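Local structure of Lic11098 (Leptospira interrogans serogroup Icterohaemorrhagiae serovar copenhageni, 4U08) at residues L42-L47 against L65-Q70; S74-M79 against Y97-T102; K106-L111 against E129-L134. The protein is of unknown function but belongs to the leucine-rich repeat proteins and is regarded as a virulence factor of this pathogen. All coordinates share one frame; numbering follows the deposited sequence.

All three contacts pair positions 23 residues apart, on neighbouring coils of a leucine-rich repeat solenoid. Contact 1 joins the approaches to strands 47-49 and 70-72, contact 2 the loops that leave strands 70-72 and 93-95, and contact 3 two short 3-10 segments on the convex side. Their chemistry differs with place. Contacts 1 and 2 are partly buried and knit by direct hydrogen bonds, with an asparagine side chain taking part in each. Contact 3 is more buried and smaller in area; it relies on methyl groups and a bare glycine, with a water as the polar bridge between its two segments.

Contact 1: residues L42-L47 against L65-Q70; sequences LQNLQL and LQNLQQ
Asn67 ND2 donates to Gln43 O over 2.8 Å in a nearly straight bond (171° at the hydrogen), with the acceptor in the plane of the amide. This side-chain-to-backbone bond fastens two successive coils of the leucine-rich repeat solenoid where each turns toward its short strand on the concave side. Further along, Gln46 O is gripped twice, by Gln69 N at 2.8 Å and by Gln70 N at 3.1 Å, and the second bond leads into the parallel pairing of Leu47 with Gln70. Gln46 and Gln69 run side by side, pointing the same way; Gln46 NE2 makes a weak bond to Gln69 OE1, while Gln46 OE1 accepts from Arg23 NE. A water donates to Asn67 O and receives a weak bond from Gln46 NE2.

Beneath this polar layer leucines pack side by side from coil to coil. Leu68 CD1 lies 4.0 Å from Leu45 CG; with CG anti to the backbone N in both residues (chi1 near -163°), the two chains run alongside. Leu65 divides its branches, CD1 against Leu45 CD2 and CD2 at 3.3 Å from Leu42 O. Leu47 CD1 rests 3.6 Å from Gln70 OE1, the oxygen that also bonds His72 NE2.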
loop_
_atom_site.group_PDB
_atom_site.type_symbol
_atom_site.label_atom_id
_atom_site.label_comp_id
_atom_site.label_asym_id
_atom_site.label_seq_id
_atom_site.Cartn_x
_atom_site.Cartn_y
_atom_site.Cartn_z
ATOM N N LEU A 42 29.094 -5.335 -27.221
ATOM C CA LEU A 42 28.357 -4.060 -27.213
ATOM C C LEU A 42 28.823 -3.203 -26.021
ATOM O O LEU A 42 28.082 -3.015 -25.055
ATOM C CB LEU A 42 26.825 -4.294 -27.187
ATOM C CG LEU A 42 26.228 -5.307 -28.181
ATOM C CD1 LEU A 42 24.751 -5.493 -27.936
ATOM C CD2 LEU A 42 26.456 -4.891 -29.632
ATOM N N GLN A 43 30.068 -2.694 -26.097
ATOM C CA GLN A 43 30.743 -1.925 -25.048
ATOM C C GLN A 43 30.066 -0.615 -24.657
ATOM O O GLN A 43 30.293 -0.143 -23.542
ATOM C CB GLN A 43 32.217 -1.663 -25.407
ATOM C CG GLN A 43 33.109 -2.911 -25.373
ATOM C CD GLN A 43 33.339 -3.453 -23.976
ATOM O OE1 GLN A 43 33.983 -2.823 -23.125
ATOM N NE2 GLN A 43 32.823 -4.642 -23.717
ATOM N N ASN A 44 29.272 -0.005 -25.561
ATOM C CA ASN A 44 28.599 1.257 -25.248
ATOM C C ASN A 44 27.111 1.090 -24.876
ATOM O O ASN A 44 26.432 2.089 -24.659
ATOM C CB ASN A 44 28.795 2.269 -26.375
ATOM C CG ASN A 44 30.236 2.685 -26.548
ATOM O OD1 ASN A 44 30.968 2.943 -25.582
ATOM N ND2 ASN A 44 30.682 2.763 -27.785
ATOM N N LEU A 45 26.627 -0.164 -24.756
ATOM C CA LEU A 45 25.242 -0.483 -24.398
ATOM C C LEU A 45 24.882 0.119 -23.049
ATOM O O LEU A 45 25.631 -0.035 -22.088
ATOM C CB LEU A 45 25.023 -2.009 -24.394
ATOM C CG LEU A 45 23.569 -2.521 -24.439
ATOM C CD1 LEU A 45 22.875 -2.168 -25.766
ATOM C CD2 LEU A 45 23.525 -4.032 -24.234
ATOM N N GLN A 46 23.761 0.852 -22.998
ATOM C CA GLN A 46 23.276 1.518 -21.781
ATOM C C GLN A 46 22.017 0.863 -21.260
ATOM O O GLN A 46 21.796 0.848 -20.050
ATOM C CB GLN A 46 23.027 3.006 -22.046
ATOM C CG GLN A 46 24.305 3.795 -22.306
ATOM C CD GLN A 46 24.034 5.268 -22.342
ATOM O OE1 GLN A 46 23.831 5.853 -23.405
ATOM N NE2 GLN A 46 24.008 5.900 -21.173
ATOM N N LEU A 47 21.186 0.337 -22.167
ATOM C CA LEU A 47 19.936 -0.317 -21.799
ATOM C C LEU A 47 19.752 -1.595 -22.602
ATOM O O LEU A 47 19.823 -1.591 -23.846
ATOM C CB LEU A 47 18.716 0.641 -21.955
ATOM C CG LEU A 47 17.386 0.177 -21.337
ATOM C CD1 LEU A 47 16.568 1.366 -20.858
ATOM C CD2 LEU A 47 16.559 -0.682 -22.312
ATOM N N LEU A 65 29.594 -5.626 -20.049
ATOM C CA LEU A 65 28.809 -4.418 -20.347
ATOM C C LEU A 65 29.032 -3.353 -19.264
ATOM O O LEU A 65 28.157 -3.093 -18.440
ATOM C CB LEU A 65 27.314 -4.773 -20.535
ATOM C CG LEU A 65 26.998 -5.879 -21.544
ATOM C CD1 LEU A 65 25.550 -6.337 -21.431
ATOM C CD2 LEU A 65 27.300 -5.433 -22.971
ATOM N N GLN A 66 30.225 -2.733 -19.272
ATOM C CA GLN A 66 30.639 -1.733 -18.284
ATOM C C GLN A 66 29.869 -0.415 -18.380
ATOM O O GLN A 66 29.886 0.343 -17.412
ATOM C CB GLN A 66 32.159 -1.485 -18.318
ATOM C CG GLN A 66 33.009 -2.723 -17.981
ATOM C CD GLN A 66 32.754 -3.250 -16.582
ATOM O OE1 GLN A 66 33.117 -2.626 -15.573
ATOM N NE2 GLN A 66 32.108 -4.404 -16.493
ATOM N N ASN A 67 29.188 -0.145 -19.509
ATOM C CA ASN A 67 28.378 1.069 -19.637
ATOM C C ASN A 67 26.880 0.834 -19.364
ATOM O O ASN A 67 26.115 1.800 -19.329
ATOM C CB ASN A 67 28.616 1.751 -20.985
ATOM C CG ASN A 67 29.939 2.477 -21.031
ATOM O OD1 ASN A 67 30.207 3.390 -20.230
ATOM N ND2 ASN A 67 30.813 2.060 -21.938
ATOM N N LEU A 68 26.465 -0.439 -19.140
ATOM C CA LEU A 68 25.064 -0.796 -18.891
ATOM C C LEU A 68 24.511 -0.161 -17.618
ATOM O O LEU A 68 25.081 -0.352 -16.547
ATOM C CB LEU A 68 24.887 -2.320 -18.870
ATOM C CG LEU A 68 23.454 -2.856 -19.051
ATOM C CD1 LEU A 68 22.931 -2.607 -20.461
ATOM C CD2 LEU A 68 23.397 -4.338 -18.744
ATOM N N GLN A 69 23.418 0.628 -17.755
ATOM C CA GLN A 69 22.742 1.340 -16.659
ATOM C C GLN A 69 21.435 0.659 -16.272
ATOM O O GLN A 69 21.006 0.767 -15.122
ATOM C CB GLN A 69 22.477 2.799 -17.058
ATOM C CG GLN A 69 23.762 3.619 -17.267
ATOM C CD GLN A 69 23.494 5.069 -17.595
ATOM O OE1 GLN A 69 22.711 5.400 -18.498
ATOM N NE2 GLN A 69 24.181 5.966 -16.901
ATOM N N GLN A 70 20.792 -0.038 -17.238
ATOM C CA GLN A 70 19.523 -0.720 -16.999
ATOM C C GLN A 70 19.482 -2.093 -17.641
ATOM O O GLN A 70 19.718 -2.233 -18.850
ATOM C CB GLN A 70 18.322 0.121 -17.498
ATOM C CG GLN A 70 18.132 1.447 -16.764
ATOM C CD GLN A 70 16.801 2.094 -17.067
ATOM O OE1 GLN A 70 15.780 1.433 -17.305
ATOM N NE2 GLN A 70 16.766 3.401 -16.993
HETATM O O HOH W 1 26.507 4.472 -19.731
#

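Contact 2: residues S74-M79 against Y97-T102; sequences SKNQLM and YENQLT
Over one face of the Tyr97 ring sits Ser74, its CB 3.5 Å from the ring centroid and only 6° off the normal, a CH-pi contact almost straight above the centre. Ser74 OG hangs over the same face nearer the rim, 3.1 Å from Tyr97 CE2, buried and without a hydrogen-bond partner in the model. Tyr97 reaches this place because its CG stands between the backbone N and the carbonyl carbon (chi1 66°), the crowded position. Lys75 runs alongside the ring, bringing its CE obliquely to within 3.9 Å of Tyr97 CE1.

The side chains of Gln77 and Gln100 lie alongside, pointing the same way, with amide planes 83° apart, and Gln100 NE2 approaches Gln77 CB. The backbones are stitched together by Lys75 N to Tyr97 O at 2.9 Å, then by Asn76 N to Glu98 O, and beyond Asn99 by Gln100 N to Leu78 O at 2.9 Å.

Between these bonds the side chain of Asn99 takes over from the main chain. Its OD1 accepts Leu78 N at 3.0 Å, while ND2 serves the carbonyls of Leu73 and Leu96 outside the contact. Asn76 OD1 likewise receives Leu55 N, and Asn122 OD1 receives Leu101 N; such a recurring asparagine ladder, one rung per coil, is a hallmark of the leucine-rich repeat fold.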
loop_
_atom_site.group_PDB
_atom_site.type_symbol
_atom_site.label_atom_id
_atom_site.label_comp_id
_atom_site.label_asym_id
_atom_site.label_seq_id
_atom_site.Cartn_x
_atom_site.Cartn_y
_atom_site.Cartn_z
ATOM N N SER A 74 12.752 -9.209 -16.809
ATOM C CA SER A 74 11.493 -9.654 -16.256
ATOM C C SER A 74 10.794 -10.650 -17.158
ATOM O O SER A 74 11.014 -10.655 -18.369
ATOM C CB SER A 74 10.579 -8.456 -15.992
ATOM O OG SER A 74 11.221 -7.519 -15.143
ATOM N N LYS A 75 9.948 -11.490 -16.561
ATOM C CA LYS A 75 9.118 -12.467 -17.257
ATOM C C LYS A 75 9.935 -13.405 -18.174
ATOM O O LYS A 75 9.710 -13.483 -19.381
ATOM C CB LYS A 75 7.948 -11.768 -17.996
ATOM C CG LYS A 75 7.044 -10.950 -17.070
ATOM C CD LYS A 75 5.976 -10.172 -17.829
ATOM C CE LYS A 75 6.267 -8.692 -17.863
ATOM N NZ LYS A 75 5.295 -7.949 -18.707
ATOM N N ASN A 76 10.907 -14.091 -17.580
ATOM C CA ASN A 76 11.704 -15.119 -18.235
ATOM C C ASN A 76 11.575 -16.336 -17.328
ATOM O O ASN A 76 10.635 -16.396 -16.527
ATOM C CB ASN A 76 13.160 -14.683 -18.399
ATOM C CG ASN A 76 13.371 -13.835 -19.599
ATOM O OD1 ASN A 76 13.515 -14.335 -20.702
ATOM N ND2 ASN A 76 13.353 -12.533 -19.412
ATOM N N GLN A 77 12.508 -17.297 -17.440
ATOM C CA GLN A 77 12.501 -18.503 -16.614
ATOM C C GLN A 77 13.886 -18.657 -15.957
ATOM O O GLN A 77 14.347 -19.790 -15.764
ATOM C CB GLN A 77 12.149 -19.731 -17.483
ATOM C CG GLN A 77 10.734 -19.735 -18.067
ATOM C CD GLN A 77 10.562 -20.698 -19.226
ATOM O OE1 GLN A 77 11.518 -21.085 -19.915
ATOM N NE2 GLN A 77 9.322 -21.079 -19.497
ATOM N N LEU A 78 14.545 -17.509 -15.607
ATOM C CA LEU A 78 15.903 -17.497 -15.048
ATOM C C LEU A 78 16.006 -18.308 -13.778
ATOM O O LEU A 78 15.254 -18.070 -12.835
ATOM C CB LEU A 78 16.452 -16.084 -14.829
ATOM C CG LEU A 78 16.659 -15.208 -16.056
ATOM C CD1 LEU A 78 17.085 -13.824 -15.639
ATOM C CD2 LEU A 78 17.704 -15.791 -16.996
HETATM N N MSE A 79 16.900 -19.310 -13.786
HETATM C CA MSE A 79 17.110 -20.225 -12.669
HETATM C C MSE A 79 18.235 -19.750 -11.758
HETATM O O MSE A 79 18.252 -20.107 -10.582
HETATM C CB MSE A 79 17.389 -21.648 -13.181
HETATM C CG MSE A 79 16.337 -22.160 -14.148
HETATM SE SE MSE A 79 15.950 -23.907 -13.900
HETATM C CE MSE A 79 15.309 -23.870 -12.246
ATOM N N TYR A 97 11.752 -9.315 -12.022
ATOM C CA TYR A 97 10.460 -9.831 -11.602
ATOM C C TYR A 97 9.953 -10.924 -12.542
ATOM O O TYR A 97 10.221 -10.889 -13.737
ATOM C CB TYR A 97 9.408 -8.726 -11.331
ATOM C CG TYR A 97 8.959 -7.903 -12.514
ATOM C CD1 TYR A 97 7.886 -8.312 -13.304
ATOM C CD2 TYR A 97 9.493 -6.638 -12.750
ATOM C CE1 TYR A 97 7.426 -7.527 -14.364
ATOM C CE2 TYR A 97 9.029 -5.836 -13.797
ATOM C CZ TYR A 97 8.002 -6.291 -14.609
ATOM O OH TYR A 97 7.553 -5.511 -15.651
ATOM N N GLU A 98 9.275 -11.919 -11.973
ATOM C CA GLU A 98 8.725 -13.091 -12.656
ATOM C C GLU A 98 9.827 -13.930 -13.331
ATOM O O GLU A 98 10.023 -13.889 -14.549
ATOM C CB GLU A 98 7.552 -12.749 -13.605
ATOM C CG GLU A 98 6.550 -13.882 -13.734
ATOM C CD GLU A 98 5.720 -14.167 -12.494
ATOM O OE1 GLU A 98 4.795 -13.375 -12.205
ATOM O OE2 GLU A 98 5.991 -15.183 -11.815
ATOM N N ASN A 99 10.589 -14.631 -12.489
ATOM C CA ASN A 99 11.624 -15.581 -12.871
ATOM C C ASN A 99 11.580 -16.714 -11.854
ATOM O O ASN A 99 10.664 -16.755 -11.023
ATOM C CB ASN A 99 12.993 -14.905 -12.951
ATOM C CG ASN A 99 13.195 -14.172 -14.237
ATOM O OD1 ASN A 99 13.327 -14.781 -15.292
ATOM N ND2 ASN A 99 13.192 -12.856 -14.192
ATOM N N GLN A 100 12.556 -17.622 -11.888
ATOM C CA GLN A 100 12.574 -18.728 -10.939
ATOM C C GLN A 100 13.853 -18.738 -10.097
ATOM O O GLN A 100 14.420 -19.799 -9.852
ATOM C CB GLN A 100 12.351 -20.055 -11.685
ATOM C CG GLN A 100 10.894 -20.311 -12.017
ATOM C CD GLN A 100 10.771 -21.430 -13.009
ATOM O OE1 GLN A 100 11.000 -22.604 -12.695
ATOM N NE2 GLN A 100 10.459 -21.090 -14.250
ATOM N N LEU A 101 14.307 -17.549 -9.661
ATOM C CA LEU A 101 15.522 -17.438 -8.864
ATOM C C LEU A 101 15.299 -17.968 -7.457
ATOM O O LEU A 101 14.303 -17.633 -6.822
ATOM C CB LEU A 101 16.074 -16.003 -8.834
ATOM C CG LEU A 101 16.396 -15.346 -10.182
ATOM C CD1 LEU A 101 16.693 -13.893 -9.998
ATOM C CD2 LEU A 101 17.573 -16.011 -10.877
ATOM N N THR A 102 16.203 -18.851 -7.006
ATOM C CA THR A 102 16.170 -19.449 -5.669
ATOM C C THR A 102 17.279 -18.852 -4.811
ATOM O O THR A 102 17.283 -19.048 -3.600
ATOM C CB THR A 102 16.289 -20.985 -5.739
ATOM O OG1 THR A 102 17.416 -21.328 -6.540
ATOM C CG2 THR A 102 15.038 -21.640 -6.274
HETATM O O HOH W 2 19.264 -18.848 -8.357
#

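Contact 3: residues K106-L111 against E129-L134; sequences KEIGQL and EDIEQL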
loop_
_atom_site.group_PDB
_atom_site.type_symbol
_atom_site.label_atom_id
_atom_site.label_comp_id
_atom_site.label_asym_id
_atom_site.label_seq_id
_atom_site.Cartn_x
_atom_site.Cartn_y
_atom_site.Cartn_z
ATOM N N LYS A 106 26.448 -13.519 -3.974
ATOM C CA LYS A 106 27.025 -12.548 -3.033
ATOM C C LYS A 106 27.599 -11.323 -3.768
ATOM O O LYS A 106 27.623 -10.234 -3.194
ATOM C CB LYS A 106 28.091 -13.196 -2.113
ATOM C CG LYS A 106 29.257 -13.842 -2.857
ATOM C CD LYS A 106 30.419 -14.152 -1.929
ATOM C CE LYS A 106 31.649 -14.552 -2.702
ATOM N NZ LYS A 106 32.845 -14.535 -1.832
ATOM N N GLU A 107 28.013 -11.506 -5.052
ATOM C CA GLU A 107 28.592 -10.474 -5.932
ATOM C C GLU A 107 27.607 -9.338 -6.246
ATOM O O GLU A 107 28.010 -8.326 -6.818
ATOM C CB GLU A 107 29.155 -11.081 -7.224
ATOM C CG GLU A 107 30.401 -11.933 -7.014
ATOM C CD GLU A 107 30.202 -13.343 -6.481
ATOM O OE1 GLU A 107 29.052 -13.840 -6.478
ATOM O OE2 GLU A 107 31.211 -13.954 -6.058
ATOM N N ILE A 108 26.334 -9.482 -5.829
ATOM C CA ILE A 108 25.314 -8.439 -5.972
ATOM C C ILE A 108 25.746 -7.222 -5.164
ATOM O O ILE A 108 25.484 -6.106 -5.593
ATOM C CB ILE A 108 23.891 -8.953 -5.593
ATOM C CG1 ILE A 108 22.776 -8.134 -6.296
ATOM C CG2 ILE A 108 23.673 -9.047 -4.062
ATOM C CD1 ILE A 108 22.398 -8.659 -7.675
ATOM N N GLY A 109 26.459 -7.454 -4.045
ATOM C CA GLY A 109 26.986 -6.422 -3.163
ATOM C C GLY A 109 27.998 -5.517 -3.836
ATOM O O GLY A 109 28.274 -4.429 -3.335
ATOM N N GLN A 110 28.550 -5.958 -4.992
ATOM C CA GLN A 110 29.515 -5.186 -5.780
ATOM C C GLN A 110 28.829 -4.096 -6.612
ATOM O O GLN A 110 29.500 -3.136 -7.005
ATOM C CB GLN A 110 30.318 -6.109 -6.697
ATOM C CG GLN A 110 31.438 -6.849 -5.967
ATOM C CD GLN A 110 31.895 -8.103 -6.683
ATOM O OE1 GLN A 110 32.332 -9.067 -6.047
ATOM N NE2 GLN A 110 31.815 -8.131 -8.016
ATOM N N LEU A 111 27.500 -4.250 -6.887
ATOM C CA LEU A 111 26.697 -3.314 -7.686
ATOM C C LEU A 111 26.411 -2.048 -6.901
ATOM O O LEU A 111 25.249 -1.736 -6.625
ATOM C CB LEU A 111 25.389 -3.969 -8.179
ATOM C CG LEU A 111 25.514 -5.190 -9.071
ATOM C CD1 LEU A 111 24.157 -5.725 -9.463
ATOM C CD2 LEU A 111 26.361 -4.904 -10.304
ATOM N N GLU A 129 24.195 -11.676 2.880
ATOM C CA GLU A 129 24.405 -10.578 3.823
ATOM C C GLU A 129 25.034 -9.376 3.104
ATOM O O GLU A 129 24.834 -8.253 3.548
ATOM C CB GLU A 129 25.282 -11.035 4.998
ATOM C CG GLU A 129 24.562 -11.946 5.983
ATOM C CD GLU A 129 25.433 -12.544 7.079
ATOM O OE1 GLU A 129 25.215 -13.723 7.430
ATOM O OE2 GLU A 129 26.327 -11.838 7.595
ATOM N N ASP A 130 25.748 -9.626 1.980
ATOM C CA ASP A 130 26.426 -8.647 1.094
ATOM C C ASP A 130 25.474 -7.568 0.535
ATOM O O ASP A 130 25.920 -6.554 0.010
ATOM C CB ASP A 130 27.086 -9.384 -0.070
ATOM C CG ASP A 130 28.033 -10.463 0.419
ATOM O OD1 ASP A 130 27.536 -11.543 0.864
ATOM O OD2 ASP A 130 29.257 -10.199 0.456
ATOM N N ILE A 131 24.162 -7.778 0.708
ATOM C CA ILE A 131 23.110 -6.841 0.318
ATOM C C ILE A 131 23.271 -5.527 1.087
ATOM O O ILE A 131 22.949 -4.480 0.544
ATOM C CB ILE A 131 21.719 -7.522 0.470
ATOM C CG1 ILE A 131 20.741 -7.027 -0.591
ATOM C CG2 ILE A 131 21.129 -7.446 1.885
ATOM C CD1 ILE A 131 20.745 -7.916 -1.814
ATOM N N GLU A 132 23.880 -5.581 2.295
ATOM C CA GLU A 132 24.146 -4.425 3.153
ATOM C C GLU A 132 25.107 -3.413 2.522
ATOM O O GLU A 132 25.157 -2.288 2.983
ATOM C CB GLU A 132 24.640 -4.862 4.554
ATOM C CG GLU A 132 26.076 -5.385 4.605
ATOM C CD GLU A 132 26.565 -5.903 5.948
ATOM O OE1 GLU A 132 26.043 -5.459 6.998
ATOM O OE2 GLU A 132 27.493 -6.744 5.946
ATOM N N GLN A 133 25.856 -3.809 1.496
ATOM C CA GLN A 133 26.793 -2.921 0.802
ATOM C C GLN A 133 26.099 -2.024 -0.231
ATOM O O GLN A 133 26.739 -1.117 -0.755
ATOM C CB GLN A 133 27.923 -3.729 0.139
ATOM C CG GLN A 133 28.918 -4.380 1.130
ATOM C CD GLN A 133 29.693 -3.419 2.002
ATOM O OE1 GLN A 133 29.144 -2.771 2.904
ATOM N NE2 GLN A 133 31.006 -3.386 1.817
ATOM N N LEU A 134 24.809 -2.285 -0.548
ATOM C CA LEU A 134 24.046 -1.513 -1.549
ATOM C C LEU A 134 23.579 -0.186 -0.929
ATOM O O LEU A 134 22.391 0.022 -0.665
ATOM C CB LEU A 134 22.880 -2.346 -2.093
ATOM C CG LEU A 134 23.246 -3.667 -2.775
ATOM C CD1 LEU A 134 22.007 -4.455 -3.131
ATOM C CD2 LEU A 134 24.113 -3.443 -4.023
HETATM O O HOH W 3 29.670 -8.598 -2.366
#
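Lys106 O meets the side chain of Asp130 across the contact and is gripped by two donors: Gly109 N within its own 3-10 turn, and a water 2.7 Å from this oxygen. The same water reaches across to Asp130 OD2 at 3.3 Å, giving the pair a solvent bridge. Direct contact is made by Asp130 CB, 3.3 Å from Lys106 O, and by its carboxylate, whose OD1 lies 3.5 Å from Lys106 CB. The ammonium group takes no part in a salt bridge here, since Lys106 NZ is 6.1 Å from Asp130 OD2; its positive charge might still act on the carboxylate at long range.

Both segments are short 3-10 turns on the convex side of the leucine-rich repeat solenoid, set one coil apart. Each of the two turns is held by its own backbone bonds, and the neighbours meet mostly by side-chain carbons set against backbone carbonyls. Gly109 is where the two backbones come nearest: with no side chain on this residue, its CA can approach Asp130 O to 3.3 Å. Gln133 CB lies against Gly109 O, and outside the two segments Gln112 NE2 bonds both Gly109 O and Gln133 O, tying the turns together a second time.

On the buried side, Ile108 and Ile131 lie alongside one another, pointing the same way, with Ile108 CG2 3.9 Å from Ile131 CD1. Leu134 reaches further: its CG is anti to the carbonyl carbon, beside the backbone N (chi1 -59°), and the CD2 branch comes up to the end of the neighbouring turn. That methyl touches two carbonyl oxygens, lying 3.3 Å from Leu111 O and scarcely farther from Ile108 O, which also accepts Leu111 N.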